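Local structure of DnaJ homolog subfamily C member 3 (Mus musculus, 3IEG) at residues Leu197-Gln200 with Leu206-Ser209; Tyr228-Lys233 with Lys262-Val267; Glu243-Gly248 with Lys275-His280; Ala308-Ala313 with Asp339-Glu344; Glu314-Leu317 with Asp323-Ile326. The protein stimulates, through a J domain absent from this TPR fragment, the ATPase of the chaperone HSC70, binds misfolded proteins and restrains the kinase GCN2 during endoplasmic reticulum stress. One frame throughout, in Å; residues are numbered along the deposited sequence.

Contact 1 of 5, residues Leu197-Gln200 with Leu206-Ser209; sequences LYYQ and LSLS
The two helices of the sixth tetratricopeptide repeat (TPR) meet where Tyr198 of helix 188-201 lies against Leu206 and Ser207 of helix 204-217. The backbones come close, the CA atoms of Tyr198 and Ser207 being 5.1 Å apart. Leu206 sets its CB over the middle of one face of the Tyr198 ring, in a CH-pi contact of 3.7 Å to the centroid and 10° off the ring normal. Further out, CD1 of Leu206 reaches CE2 of Tyr198 at 3.8 Å, so the leucine runs slantwise across the ring. With CG of Tyr198 anti to its own carbonyl carbon (chi1 -83°), the ring is swung round to meet that leucine. An aromatic on the first helix facing a small residue on the second is part of the TPR consensus, and Ser207 fills the small position here: its CB sits 3.7 Å from CB of Tyr198. Its OG lies at the edge of the Tyr199 ring, near the ring plane, and 3.6 Å from CB of Tyr199. That buried hydroxyl is hydrogen-bonded to the carbonyl O of Ser195 and to NE2 of His227. The Tyr199 ring leaves the hairpin toward helix 222-246, where it packs on Val231 and meets His227 edge-to-face; its hydroxyl is bonded to Glu264.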
# COMPACT_ATOMS: atom_id res chain seq x y z
N LEU A 197 -0.21 8.34 6.03
CA LEU A 197 1.01 8.47 5.25
C LEU A 197 0.73 9.24 3.96
O LEU A 197 1.53 10.09 3.54
CB LEU A 197 1.65 7.10 4.99
CG LEU A 197 2.28 6.36 6.17
CD1 LEU A 197 2.63 4.93 5.77
CD2 LEU A 197 3.50 7.08 6.70
N TYR A 198 -0.41 8.94 3.35
CA TYR A 198 -0.87 9.72 2.21
C TYR A 198 -1.00 11.19 2.59
O TYR A 198 -0.59 12.08 1.83
CB TYR A 198 -2.22 9.20 1.72
CG TYR A 198 -2.17 8.01 0.80
CD1 TYR A 198 -3.08 6.96 0.96
CD2 TYR A 198 -1.25 7.92 -0.25
CE1 TYR A 198 -3.07 5.87 0.11
CE2 TYR A 198 -1.22 6.81 -1.11
CZ TYR A 198 -2.14 5.80 -0.91
OH TYR A 198 -2.15 4.70 -1.74
N TYR A 199 -1.57 11.45 3.77
CA TYR A 199 -1.78 12.81 4.24
C TYR A 199 -0.45 13.55 4.27
O TYR A 199 -0.31 14.57 3.59
CB TYR A 199 -2.44 12.84 5.62
CG TYR A 199 -2.92 14.21 6.07
CD1 TYR A 199 -4.17 14.70 5.67
CD2 TYR A 199 -2.14 15.00 6.90
CE1 TYR A 199 -4.63 15.95 6.10
CE2 TYR A 199 -2.58 16.25 7.33
CZ TYR A 199 -3.83 16.72 6.93
OH TYR A 199 -4.26 17.95 7.35
N GLN A 200 0.51 13.02 5.02
CA GLN A 200 1.85 13.60 5.10
C GLN A 200 2.45 13.77 3.71
O GLN A 200 3.21 14.71 3.47
CB GLN A 200 2.77 12.75 5.97
CG GLN A 200 2.71 13.07 7.47
CD GLN A 200 3.46 12.03 8.35
OE1 GLN A 200 3.54 10.83 8.01
NE2 GLN A 200 4.01 12.50 9.48
N LEU A 206 -6.52 10.30 -1.77
CA LEU A 206 -6.33 8.90 -1.38
C LEU A 206 -6.40 8.75 0.13
O LEU A 206 -7.00 7.80 0.62
CB LEU A 206 -5.01 8.34 -1.91
CG LEU A 206 -4.89 8.18 -3.44
CD1 LEU A 206 -3.41 8.10 -3.88
CD2 LEU A 206 -5.72 6.99 -3.97
N SER A 207 -5.80 9.71 0.85
CA SER A 207 -5.93 9.79 2.30
C SER A 207 -7.40 9.72 2.74
O SER A 207 -7.76 8.95 3.63
CB SER A 207 -5.27 11.07 2.83
OG SER A 207 -5.33 11.17 4.25
N LEU A 208 -8.25 10.51 2.08
CA LEU A 208 -9.68 10.57 2.40
C LEU A 208 -10.36 9.23 2.18
O LEU A 208 -11.06 8.74 3.07
CB LEU A 208 -10.38 11.64 1.55
CG LEU A 208 -11.59 12.47 2.02
CD1 LEU A 208 -12.39 12.95 0.80
CD2 LEU A 208 -12.49 11.76 3.02
N SER A 209 -10.18 8.64 1.00
CA SER A 209 -10.88 7.39 0.67
C SER A 209 -10.28 6.22 1.44
O SER A 209 -10.93 5.20 1.63
CB SER A 209 -10.83 7.11 -0.84
OG SER A 209 -9.52 6.83 -1.25

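Contact 2 of 5, residues Tyr228-Lys233 with Lys262-Val267; sequences YKQVKK and KTEPSV
Gln230 stretches from helix 222-246 until NE2 of its end amide meets the carbonyl O of Thr263 and the carboxylate of Glu264, near the end of helix 250-263. CG stands anti to the backbone N (chi1 172°) and the chain then bends at chi2, which carries NE2 across. There NE2 of Gln230 donates to the backbone O of Thr263 at 2.9 Å, with the acceptor close to the amide plane. A second, weak bond runs from Gln230 NE2 to OE1 of Glu264 at 3.2 Å. The two flat groups stand almost perpendicular, 85° apart, so the amide presents its nitrogen to the carboxylate without stacking on it. The other carboxylate oxygen serves the turn itself: Glu264 OE2 accepts from the backbone N of Val267 at 3.1 Å, on the anti side, and more weakly from Ser266 N. Within this superhelix of TPRs the cluster joins neighbouring repeats: the Tyr199 hydroxyl of TPR 6 is hydrogen-bonded to both Glu264 OE1 of TPR 7 and NE2 of Gln230, whose helix 222-246 links them. Replacing Gln230 by leucine would probably leave the Thr263 carbonyl without this donor and loosen the hold on the Glu264 carboxylate. Glu264 is buried, and the several polar partners gathered round its two oxygens are likely to compensate the cost of burying a charge there.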
# COMPACT_ATOMS: atom_id res chain seq x y z
N TYR A 228 -10.58 11.86 9.67
CA TYR A 228 -11.62 12.03 8.64
C TYR A 228 -12.11 13.47 8.57
O TYR A 228 -12.19 14.05 7.48
CB TYR A 228 -12.81 11.09 8.92
CG TYR A 228 -14.03 11.25 8.03
CD1 TYR A 228 -13.95 11.00 6.67
CD2 TYR A 228 -15.27 11.60 8.57
CE1 TYR A 228 -15.07 11.12 5.85
CE2 TYR A 228 -16.40 11.71 7.76
CZ TYR A 228 -16.29 11.48 6.41
OH TYR A 228 -17.37 11.60 5.59
N LYS A 229 -12.41 14.04 9.72
CA LYS A 229 -12.92 15.41 9.78
C LYS A 229 -11.90 16.40 9.24
O LYS A 229 -12.28 17.36 8.56
CB LYS A 229 -13.35 15.78 11.20
CG LYS A 229 -14.44 14.86 11.76
CD LYS A 229 -15.19 15.48 12.92
CE LYS A 229 -14.38 15.51 14.20
NZ LYS A 229 -15.27 15.84 15.37
N GLN A 230 -10.62 16.14 9.51
CA GLN A 230 -9.53 16.98 9.04
C GLN A 230 -9.33 16.87 7.52
O GLN A 230 -9.32 17.89 6.84
CB GLN A 230 -8.23 16.67 9.79
CG GLN A 230 -6.99 17.36 9.24
CD GLN A 230 -6.94 18.86 9.54
OE1 GLN A 230 -7.86 19.41 10.16
NE2 GLN A 230 -5.87 19.51 9.12
N VAL A 231 -9.17 15.66 7.00
CA VAL A 231 -8.99 15.50 5.55
C VAL A 231 -10.22 15.92 4.79
O VAL A 231 -10.09 16.54 3.76
CB VAL A 231 -8.61 14.05 5.06
CG1 VAL A 231 -7.19 14.00 4.53
CG2 VAL A 231 -8.89 12.98 6.11
N LYS A 232 -11.41 15.58 5.29
CA LYS A 232 -12.66 15.93 4.61
C LYS A 232 -12.69 17.43 4.33
O LYS A 232 -12.88 17.83 3.17
CB LYS A 232 -13.88 15.50 5.41
CG LYS A 232 -15.12 15.27 4.58
CD LYS A 232 -16.35 15.17 5.48
CE LYS A 232 -17.63 15.51 4.76
NZ LYS A 232 -18.10 14.36 3.96
N LYS A 233 -12.44 18.24 5.37
CA LYS A 233 -12.36 19.70 5.25
C LYS A 233 -11.23 20.16 4.32
O LYS A 233 -11.45 20.94 3.40
CB LYS A 233 -12.17 20.35 6.62
CG LYS A 233 -13.43 20.46 7.47
CD LYS A 233 -13.10 20.97 8.90
CE LYS A 233 -12.48 22.37 8.86
NZ LYS A 233 -12.39 22.96 10.23
N LYS A 262 -4.09 27.66 6.17
CA LYS A 262 -4.53 27.88 7.53
C LYS A 262 -4.85 26.51 8.16
O LYS A 262 -4.28 26.15 9.19
CB LYS A 262 -5.77 28.77 7.56
CG LYS A 262 -5.68 29.97 8.51
CD LYS A 262 -5.05 31.19 7.81
CE LYS A 262 -5.34 32.50 8.54
NZ LYS A 262 -4.60 32.59 9.84
N THR A 263 -5.73 25.75 7.51
CA THR A 263 -6.22 24.49 8.08
C THR A 263 -5.21 23.33 8.07
O THR A 263 -5.42 22.32 8.75
CB THR A 263 -7.68 24.13 7.62
OG1 THR A 263 -7.72 22.85 6.97
CG2 THR A 263 -8.23 25.15 6.69
N GLU A 264 -4.10 23.48 7.35
CA GLU A 264 -2.96 22.56 7.49
C GLU A 264 -1.62 23.27 7.34
O GLU A 264 -1.02 23.21 6.28
CB GLU A 264 -3.06 21.38 6.53
CG GLU A 264 -1.95 20.34 6.71
CD GLU A 264 -1.74 19.95 8.17
OE1 GLU A 264 -2.66 19.36 8.76
OE2 GLU A 264 -0.65 20.24 8.72
N PRO A 265 -1.13 23.91 8.42
CA PRO A 265 0.12 24.68 8.37
C PRO A 265 1.38 23.88 8.63
O PRO A 265 2.47 24.35 8.32
CB PRO A 265 -0.06 25.72 9.47
CG PRO A 265 -1.15 25.18 10.38
CD PRO A 265 -1.74 23.94 9.76
N SER A 266 1.23 22.67 9.18
CA SER A 266 2.37 21.82 9.57
C SER A 266 3.03 21.08 8.40
O SER A 266 4.25 21.11 8.25
CB SER A 266 1.95 20.81 10.65
OG SER A 266 1.39 21.48 11.77
N VAL A 267 2.21 20.42 7.59
CA VAL A 267 2.72 19.59 6.49
C VAL A 267 3.15 20.47 5.33
O VAL A 267 2.30 21.03 4.64
CB VAL A 267 1.66 18.58 6.03
CG1 VAL A 267 2.22 17.69 4.94
CG2 VAL A 267 1.18 17.74 7.21

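Contact 3 of 5, residues Glu243-Gly248 with Lys275-His280; sequences ELIRDG and KERICH
Ile245, near the end of helix 222-246, sends its side chain toward helix 268-284, and the contact can be read along it. CB points at the neighbouring helix. CG1 of Ile245 then comes within 3.4 Å of Arg277 NH2, and beyond it CD1 of Ile245 stands 3.5 Å from the same nitrogen. At the tip, CD1 of Ile245 also reaches the edge of the His280 ring, near the ring plane, 3.5 Å from NE2 of that histidine. One aliphatic branch thus fills the angle between a guanidinium and an imidazole, crossing both side chains at about a right angle. The two polar groups are themselves layered: Arg277 NH1 lies over one face of His280, 3.5 Å above its plane and offset toward the rim. Bends at chi2 and chi3 (-53° and -83°) fold the arginine back over the histidine in this way. Each group is held from outside as well, Arg277 NE by a salt bridge to Glu242 and His280 ND1 by a hydrogen bond to Asp311, so both are restrained in rotation where the isoleucine meets them. On the outer side of helix 222-246, Arg246 grips Asp247 side-on, NH2 giving OD2 a bond of 3.0 Å; Glu243 extends the network through a long salt bridge. Gly248, with positive phi, ends that helix as the C-prime residue of a Schellman motif. The Schellman close leads into the turn before helix 250-263, giving one of the helix-turn-helix units from which TPR arrays are built, and the contact ties TPR 7 to TPR 8.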
# COMPACT_ATOMS: atom_id res chain seq x y z
N GLU A 243 -11.95 24.28 -8.38
CA GLU A 243 -13.18 24.63 -9.04
C GLU A 243 -13.22 26.14 -9.34
O GLU A 243 -13.59 26.56 -10.44
CB GLU A 243 -14.35 24.19 -8.19
CG GLU A 243 -15.69 24.57 -8.74
CD GLU A 243 -16.78 23.66 -8.25
OE1 GLU A 243 -17.97 24.07 -8.32
OE2 GLU A 243 -16.42 22.54 -7.80
N LEU A 244 -12.81 26.94 -8.38
CA LEU A 244 -12.72 28.37 -8.61
C LEU A 244 -11.73 28.71 -9.73
O LEU A 244 -12.06 29.55 -10.58
CB LEU A 244 -12.44 29.13 -7.31
CG LEU A 244 -13.53 28.97 -6.25
CD1 LEU A 244 -13.00 29.31 -4.85
CD2 LEU A 244 -14.80 29.77 -6.58
N ILE A 245 -10.55 28.08 -9.77
CA ILE A 245 -9.59 28.45 -10.83
C ILE A 245 -10.12 28.02 -12.20
O ILE A 245 -9.79 28.65 -13.21
CB ILE A 245 -8.06 28.03 -10.61
CG1 ILE A 245 -7.67 26.84 -11.47
CG2 ILE A 245 -7.62 27.86 -9.15
CD1 ILE A 245 -6.96 27.25 -12.72
N ARG A 246 -10.94 26.98 -12.24
CA ARG A 246 -11.56 26.53 -13.49
C ARG A 246 -12.48 27.60 -14.12
O ARG A 246 -12.58 27.73 -15.34
CB ARG A 246 -12.32 25.22 -13.24
CG ARG A 246 -13.09 24.68 -14.44
CD ARG A 246 -14.27 23.83 -13.99
NE ARG A 246 -15.21 24.59 -13.18
CZ ARG A 246 -16.17 24.05 -12.45
NH1 ARG A 246 -16.33 22.74 -12.41
NH2 ARG A 246 -16.98 24.83 -11.74
N ASP A 247 -13.15 28.37 -13.27
CA ASP A 247 -14.09 29.38 -13.73
C ASP A 247 -13.50 30.78 -13.79
O ASP A 247 -14.24 31.75 -13.89
CB ASP A 247 -15.31 29.42 -12.82
CG ASP A 247 -16.08 28.12 -12.83
OD1 ASP A 247 -15.99 27.36 -13.82
OD2 ASP A 247 -16.80 27.87 -11.85
N GLY A 248 -12.18 30.89 -13.70
CA GLY A 248 -11.52 32.19 -13.75
C GLY A 248 -11.69 33.07 -12.52
O GLY A 248 -11.36 34.25 -12.54
N LYS A 275 0.90 27.55 -2.50
CA LYS A 275 1.63 28.69 -3.03
C LYS A 275 1.76 28.60 -4.54
O LYS A 275 1.54 29.60 -5.24
CB LYS A 275 3.00 28.83 -2.37
CG LYS A 275 3.01 29.69 -1.10
CD LYS A 275 4.45 29.89 -0.61
CE LYS A 275 4.49 30.54 0.78
NZ LYS A 275 5.90 30.92 1.14
N GLU A 276 2.08 27.41 -5.05
CA GLU A 276 2.16 27.21 -6.49
C GLU A 276 0.86 27.62 -7.21
O GLU A 276 0.89 28.34 -8.21
CB GLU A 276 2.52 25.77 -6.83
CG GLU A 276 2.76 25.56 -8.32
CD GLU A 276 2.64 24.12 -8.77
OE1 GLU A 276 3.37 23.27 -8.21
OE2 GLU A 276 1.87 23.85 -9.72
N ARG A 277 -0.28 27.16 -6.69
CA ARG A 277 -1.57 27.50 -7.27
C ARG A 277 -1.90 29.00 -7.10
O ARG A 277 -2.53 29.60 -7.98
CB ARG A 277 -2.70 26.60 -6.72
CG ARG A 277 -2.56 25.10 -7.00
CD ARG A 277 -2.36 24.79 -8.49
NE ARG A 277 -3.61 24.74 -9.25
CZ ARG A 277 -3.72 25.01 -10.55
NH1 ARG A 277 -2.66 25.39 -11.25
NH2 ARG A 277 -4.90 24.92 -11.15
N ILE A 278 -1.46 29.59 -6.00
CA ILE A 278 -1.65 31.02 -5.80
C ILE A 278 -0.81 31.79 -6.82
O ILE A 278 -1.29 32.75 -7.43
CB ILE A 278 -1.38 31.46 -4.34
CG1 ILE A 278 -2.56 31.04 -3.44
CG2 ILE A 278 -1.14 32.99 -4.25
CD1 ILE A 278 -2.28 31.08 -1.94
N CYS A 279 0.42 31.33 -7.03
CA CYS A 279 1.27 31.84 -8.10
C CYS A 279 0.54 31.82 -9.44
O CYS A 279 0.60 32.78 -10.20
CB CYS A 279 2.57 31.03 -8.14
SG CYS A 279 3.39 30.96 -9.73
N HIS A 280 -0.18 30.72 -9.70
CA HIS A 280 -1.02 30.58 -10.89
C HIS A 280 -2.15 31.61 -10.90
O HIS A 280 -2.39 32.25 -11.91
CB HIS A 280 -1.58 29.16 -10.97
CG HIS A 280 -2.32 28.87 -12.24
ND1 HIS A 280 -1.70 28.77 -13.47
CD2 HIS A 280 -3.64 28.63 -12.46
CE1 HIS A 280 -2.60 28.50 -14.39
NE2 HIS A 280 -3.79 28.40 -13.81

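Contact 4 of 5, residues Ala308-Ala313 with Asp339-Glu344; sequences ALKDRA and DQQIRE
Two helical segments approach with the CA atoms of Lys310 and Ile342 7.3 Å apart: 308-313 lies within helix 306-318, whereas 339-344 holds the first turn of helix 340-357. Asp339 is the N-cap of the latter, its OD2 taking the backbone N of Gln341 at 2.9 Å. The N-H comes to that oxygen from well above the carboxylate plane, 62° out of it. Across the interface Lys310 does most of the work. Its aliphatic part passes Ile342 at about a right angle, Lys310 CD lying 4.1 Å from Ile342 CG1. The bend at chi3 (64°) then turns the ammonium group aside to the end amide of Gln341, where Lys310 NZ is 3.6 Å from the amide carbon, Gln341 CD. Lys310 NZ also stands 4.6 Å from Asp339 OD1, too far for a contact but a separation at which the opposite charges probably still attract. Ile342 also packs on Gln333 of helix 322-333. Arg343 folds back along its own helix, bonded through NH1 to the carbonyl O of Asn338. The contact joins a helix of TPR 9 to the C-terminal helix that follows it, a region by similarity a flexible linker yet helical here from its start. With alanine in place of Lys310, Ile342 would probably lose this aliphatic cover and Asp339 its nearby positive charge. A cation beside a capping carboxylate at a helix N terminus would probably help keep that carboxylate ionised.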
# COMPACT_ATOMS: atom_id res chain seq x y z
N ALA A 308 5.27 26.98 -12.19
CA ALA A 308 5.74 28.24 -11.60
C ALA A 308 6.59 29.02 -12.59
O ALA A 308 6.50 30.25 -12.66
CB ALA A 308 6.52 27.98 -10.30
N LEU A 309 7.42 28.31 -13.35
CA LEU A 309 8.23 28.94 -14.39
C LEU A 309 7.36 29.58 -15.47
O LEU A 309 7.55 30.74 -15.81
CB LEU A 309 9.20 27.93 -15.00
CG LEU A 309 10.37 27.57 -14.08
CD1 LEU A 309 11.11 26.34 -14.58
CD2 LEU A 309 11.32 28.76 -13.91
N LYS A 310 6.39 28.81 -15.98
CA LYS A 310 5.48 29.29 -17.02
C LYS A 310 4.67 30.48 -16.55
O LYS A 310 4.49 31.45 -17.28
CB LYS A 310 4.53 28.17 -17.47
CG LYS A 310 5.16 27.10 -18.38
CD LYS A 310 4.35 25.79 -18.39
CE LYS A 310 2.96 25.97 -18.97
NZ LYS A 310 2.20 24.70 -18.91
N ASP A 311 4.18 30.40 -15.31
CA ASP A 311 3.33 31.45 -14.77
C ASP A 311 4.12 32.72 -14.46
O ASP A 311 3.63 33.83 -14.72
CB ASP A 311 2.52 30.95 -13.56
CG ASP A 311 1.43 29.98 -13.96
OD1 ASP A 311 1.01 30.01 -15.12
OD2 ASP A 311 0.98 29.18 -13.12
N ARG A 312 5.34 32.56 -13.94
CA ARG A 312 6.23 33.72 -13.77
C ARG A 312 6.59 34.32 -15.13
O ARG A 312 6.55 35.54 -15.29
CB ARG A 312 7.50 33.38 -12.99
CG ARG A 312 8.26 34.64 -12.58
CD ARG A 312 9.32 34.39 -11.55
NE ARG A 312 10.46 33.69 -12.14
CZ ARG A 312 11.57 33.38 -11.49
NH1 ARG A 312 11.73 33.69 -10.21
NH2 ARG A 312 12.54 32.74 -12.14
N ALA A 313 6.91 33.47 -16.10
CA ALA A 313 7.11 33.92 -17.47
C ALA A 313 5.93 34.78 -17.91
O ALA A 313 6.11 35.96 -18.21
CB ALA A 313 7.31 32.74 -18.40
N ASP A 339 7.12 19.23 -24.82
CA ASP A 339 5.90 19.89 -24.37
C ASP A 339 5.54 21.04 -25.30
O ASP A 339 6.27 22.03 -25.41
CB ASP A 339 6.01 20.40 -22.93
CG ASP A 339 4.75 21.14 -22.47
OD1 ASP A 339 4.81 21.82 -21.42
OD2 ASP A 339 3.70 21.04 -23.14
N GLN A 340 4.39 20.88 -25.95
CA GLN A 340 3.89 21.84 -26.92
C GLN A 340 3.53 23.18 -26.27
O GLN A 340 3.62 24.23 -26.92
CB GLN A 340 2.68 21.26 -27.64
CG GLN A 340 2.21 22.06 -28.85
CD GLN A 340 0.75 21.81 -29.19
OE1 GLN A 340 -0.05 22.75 -29.23
NE2 GLN A 340 0.40 20.55 -29.42
N GLN A 341 3.12 23.15 -25.01
CA GLN A 341 2.66 24.35 -24.33
C GLN A 341 3.80 25.30 -24.00
O GLN A 341 3.66 26.51 -24.16
CB GLN A 341 1.85 24.02 -23.09
CG GLN A 341 0.71 25.01 -22.83
CD GLN A 341 -0.11 24.64 -21.62
OE1 GLN A 341 -0.52 23.49 -21.44
NE2 GLN A 341 -0.37 25.63 -20.76
N ILE A 342 4.94 24.76 -23.55
CA ILE A 342 6.12 25.58 -23.31
C ILE A 342 6.57 26.26 -24.60
O ILE A 342 6.72 27.48 -24.65
CB ILE A 342 7.27 24.77 -22.69
CG1 ILE A 342 6.90 24.30 -21.28
CG2 ILE A 342 8.54 25.61 -22.64
CD1 ILE A 342 7.90 23.36 -20.64
N ARG A 343 6.75 25.46 -25.66
CA ARG A 343 7.15 25.98 -26.97
C ARG A 343 6.31 27.17 -27.41
O ARG A 343 6.86 28.19 -27.80
CB ARG A 343 7.08 24.89 -28.04
CG ARG A 343 8.26 23.93 -28.07
CD ARG A 343 8.37 23.20 -29.41
NE ARG A 343 7.07 22.69 -29.88
CZ ARG A 343 6.55 21.52 -29.54
NH1 ARG A 343 7.20 20.69 -28.72
NH2 ARG A 343 5.37 21.15 -30.03
N GLU A 344 4.98 27.02 -27.35
CA GLU A 344 4.07 28.07 -27.81
C GLU A 344 4.36 29.42 -27.14
O GLU A 344 4.42 30.46 -27.81
CB GLU A 344 2.60 27.67 -27.59
CG GLU A 344 1.97 26.80 -28.70
CD GLU A 344 0.49 26.49 -28.46
OE1 GLU A 344 0.16 25.90 -27.40
OE2 GLU A 344 -0.35 26.82 -29.33

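Contact 5 of 5, residues Glu314-Leu317 with Asp323-Ile326; sequences EAYL and DEAI
A CH-pi contact joins Tyr316 to Glu324. CB of Glu324 lies over one face of the Tyr316 ring, 3.5 Å from the centroid and 16° off the normal, displaced toward the rim on the CD1 and CE1 side. It is thus the first carbon of the glutamate, not its acid, that covers the tyrosine. The chain then bends at chi2 (92°) and leads the carboxylate away from helix 306-318, leaving its plane 40° from that of the ring.

Apolar contact supplies the rest. CB of Ala325 meets two partners, 3.7 Å from CB of Tyr316 and 3.7 Å from CD2 of Leu317. The methyl is small enough to let the helices come near one another, the CA atoms of Tyr316 and Ala325 being 5.2 Å apart. This is the hairpin of TPR 9, with the aromatic of the first helix opposite the small residue of the second, in keeping with the TPR consensus. No hydrogen bond crosses between these segments, so what passes between them is the CH-pi and apolar contact.

Beside the contact, Glu314 makes a salt bridge to Lys284 of helix 268-284. Tyr316 also rests on Ile292 of helix 288-301. Leu317 also touches Ala349 and Leu352 of helix 340-357, and Ile326 adds its own touch on Ala349, which places the hairpin between the repeat before it and the C-terminal helix after it.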
# COMPACT_ATOMS: atom_id res chain seq x y z
N GLU A 314 4.73 34.21 -17.93
CA GLU A 314 3.56 34.98 -18.33
C GLU A 314 3.46 36.34 -17.62
O GLU A 314 3.03 37.32 -18.23
CB GLU A 314 2.27 34.16 -18.15
CG GLU A 314 1.85 33.37 -19.39
CD GLU A 314 0.52 32.61 -19.21
OE1 GLU A 314 -0.45 33.22 -18.69
OE2 GLU A 314 0.46 31.41 -19.58
N ALA A 315 3.88 36.40 -16.36
CA ALA A 315 3.85 37.65 -15.61
C ALA A 315 4.93 38.64 -16.07
O ALA A 315 4.70 39.85 -16.04
CB ALA A 315 3.96 37.39 -14.13
N TYR A 316 6.09 38.13 -16.48
CA TYR A 316 7.18 38.97 -16.99
C TYR A 316 6.81 39.72 -18.26
O TYR A 316 7.23 40.85 -18.46
CB TYR A 316 8.45 38.16 -17.23
CG TYR A 316 9.28 37.92 -16.00
CD1 TYR A 316 9.95 36.71 -15.81
CD2 TYR A 316 9.40 38.90 -15.01
CE1 TYR A 316 10.71 36.48 -14.68
CE2 TYR A 316 10.16 38.68 -13.86
CZ TYR A 316 10.81 37.47 -13.71
OH TYR A 316 11.57 37.24 -12.59
N LEU A 317 6.01 39.06 -19.10
CA LEU A 317 5.55 39.62 -20.37
C LEU A 317 4.62 40.82 -20.21
O LEU A 317 4.69 41.77 -21.00
CB LEU A 317 4.86 38.53 -21.21
CG LEU A 317 5.70 37.37 -21.76
CD1 LEU A 317 4.79 36.32 -22.39
CD2 LEU A 317 6.72 37.87 -22.78
N ASP A 323 13.33 39.47 -21.68
CA ASP A 323 14.55 38.70 -21.38
C ASP A 323 14.34 37.68 -20.26
O ASP A 323 14.80 36.54 -20.36
CB ASP A 323 15.71 39.64 -21.04
CG ASP A 323 16.41 40.22 -22.27
OD1 ASP A 323 15.73 40.54 -23.28
OD2 ASP A 323 17.65 40.36 -22.22
N GLU A 324 13.66 38.11 -19.20
CA GLU A 324 13.38 37.26 -18.05
C GLU A 324 12.31 36.22 -18.36
O GLU A 324 12.34 35.11 -17.83
CB GLU A 324 12.93 38.11 -16.86
CG GLU A 324 14.06 38.87 -16.15
CD GLU A 324 14.28 40.27 -16.70
OE1 GLU A 324 13.82 40.59 -17.82
OE2 GLU A 324 14.94 41.07 -15.99
N ALA A 325 11.37 36.59 -19.23
CA ALA A 325 10.30 35.69 -19.64
C ALA A 325 10.86 34.52 -20.42
O ALA A 325 10.51 33.38 -20.13
CB ALA A 325 9.25 36.43 -20.44
N ILE A 326 11.73 34.78 -21.40
CA ILE A 326 12.30 33.70 -22.21
C ILE A 326 13.22 32.81 -21.38
O ILE A 326 13.21 31.59 -21.52
CB ILE A 326 13.00 34.18 -23.55
CG1 ILE A 326 14.45 34.67 -23.32
CG2 ILE A 326 12.11 35.17 -24.34
CD1 ILE A 326 14.71 36.16 -23.62

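Overall arrangement
Following the chain from its N terminus, the first part of the TPR superhelix passes before contact 1 closes a short turn between the helices of TPR 6. Contact 2 then spans 28 residues, from helix 222-246 to the end of helix 250-263, touching contact 1 through Tyr199. Contact 3 leaves the same long helix farther on and reaches helix 268-284, so contacts 2 and 3 cross. Next, contact 4 joins helices 306-318 and 340-357, and within its span contact 5 closes the hairpin of TPR 9. His280 and Asp311 link contact 3 to contact 4, whose centres are about 16 Å apart, carrying the chain of contacts from TPR 6 to the C-terminal helix.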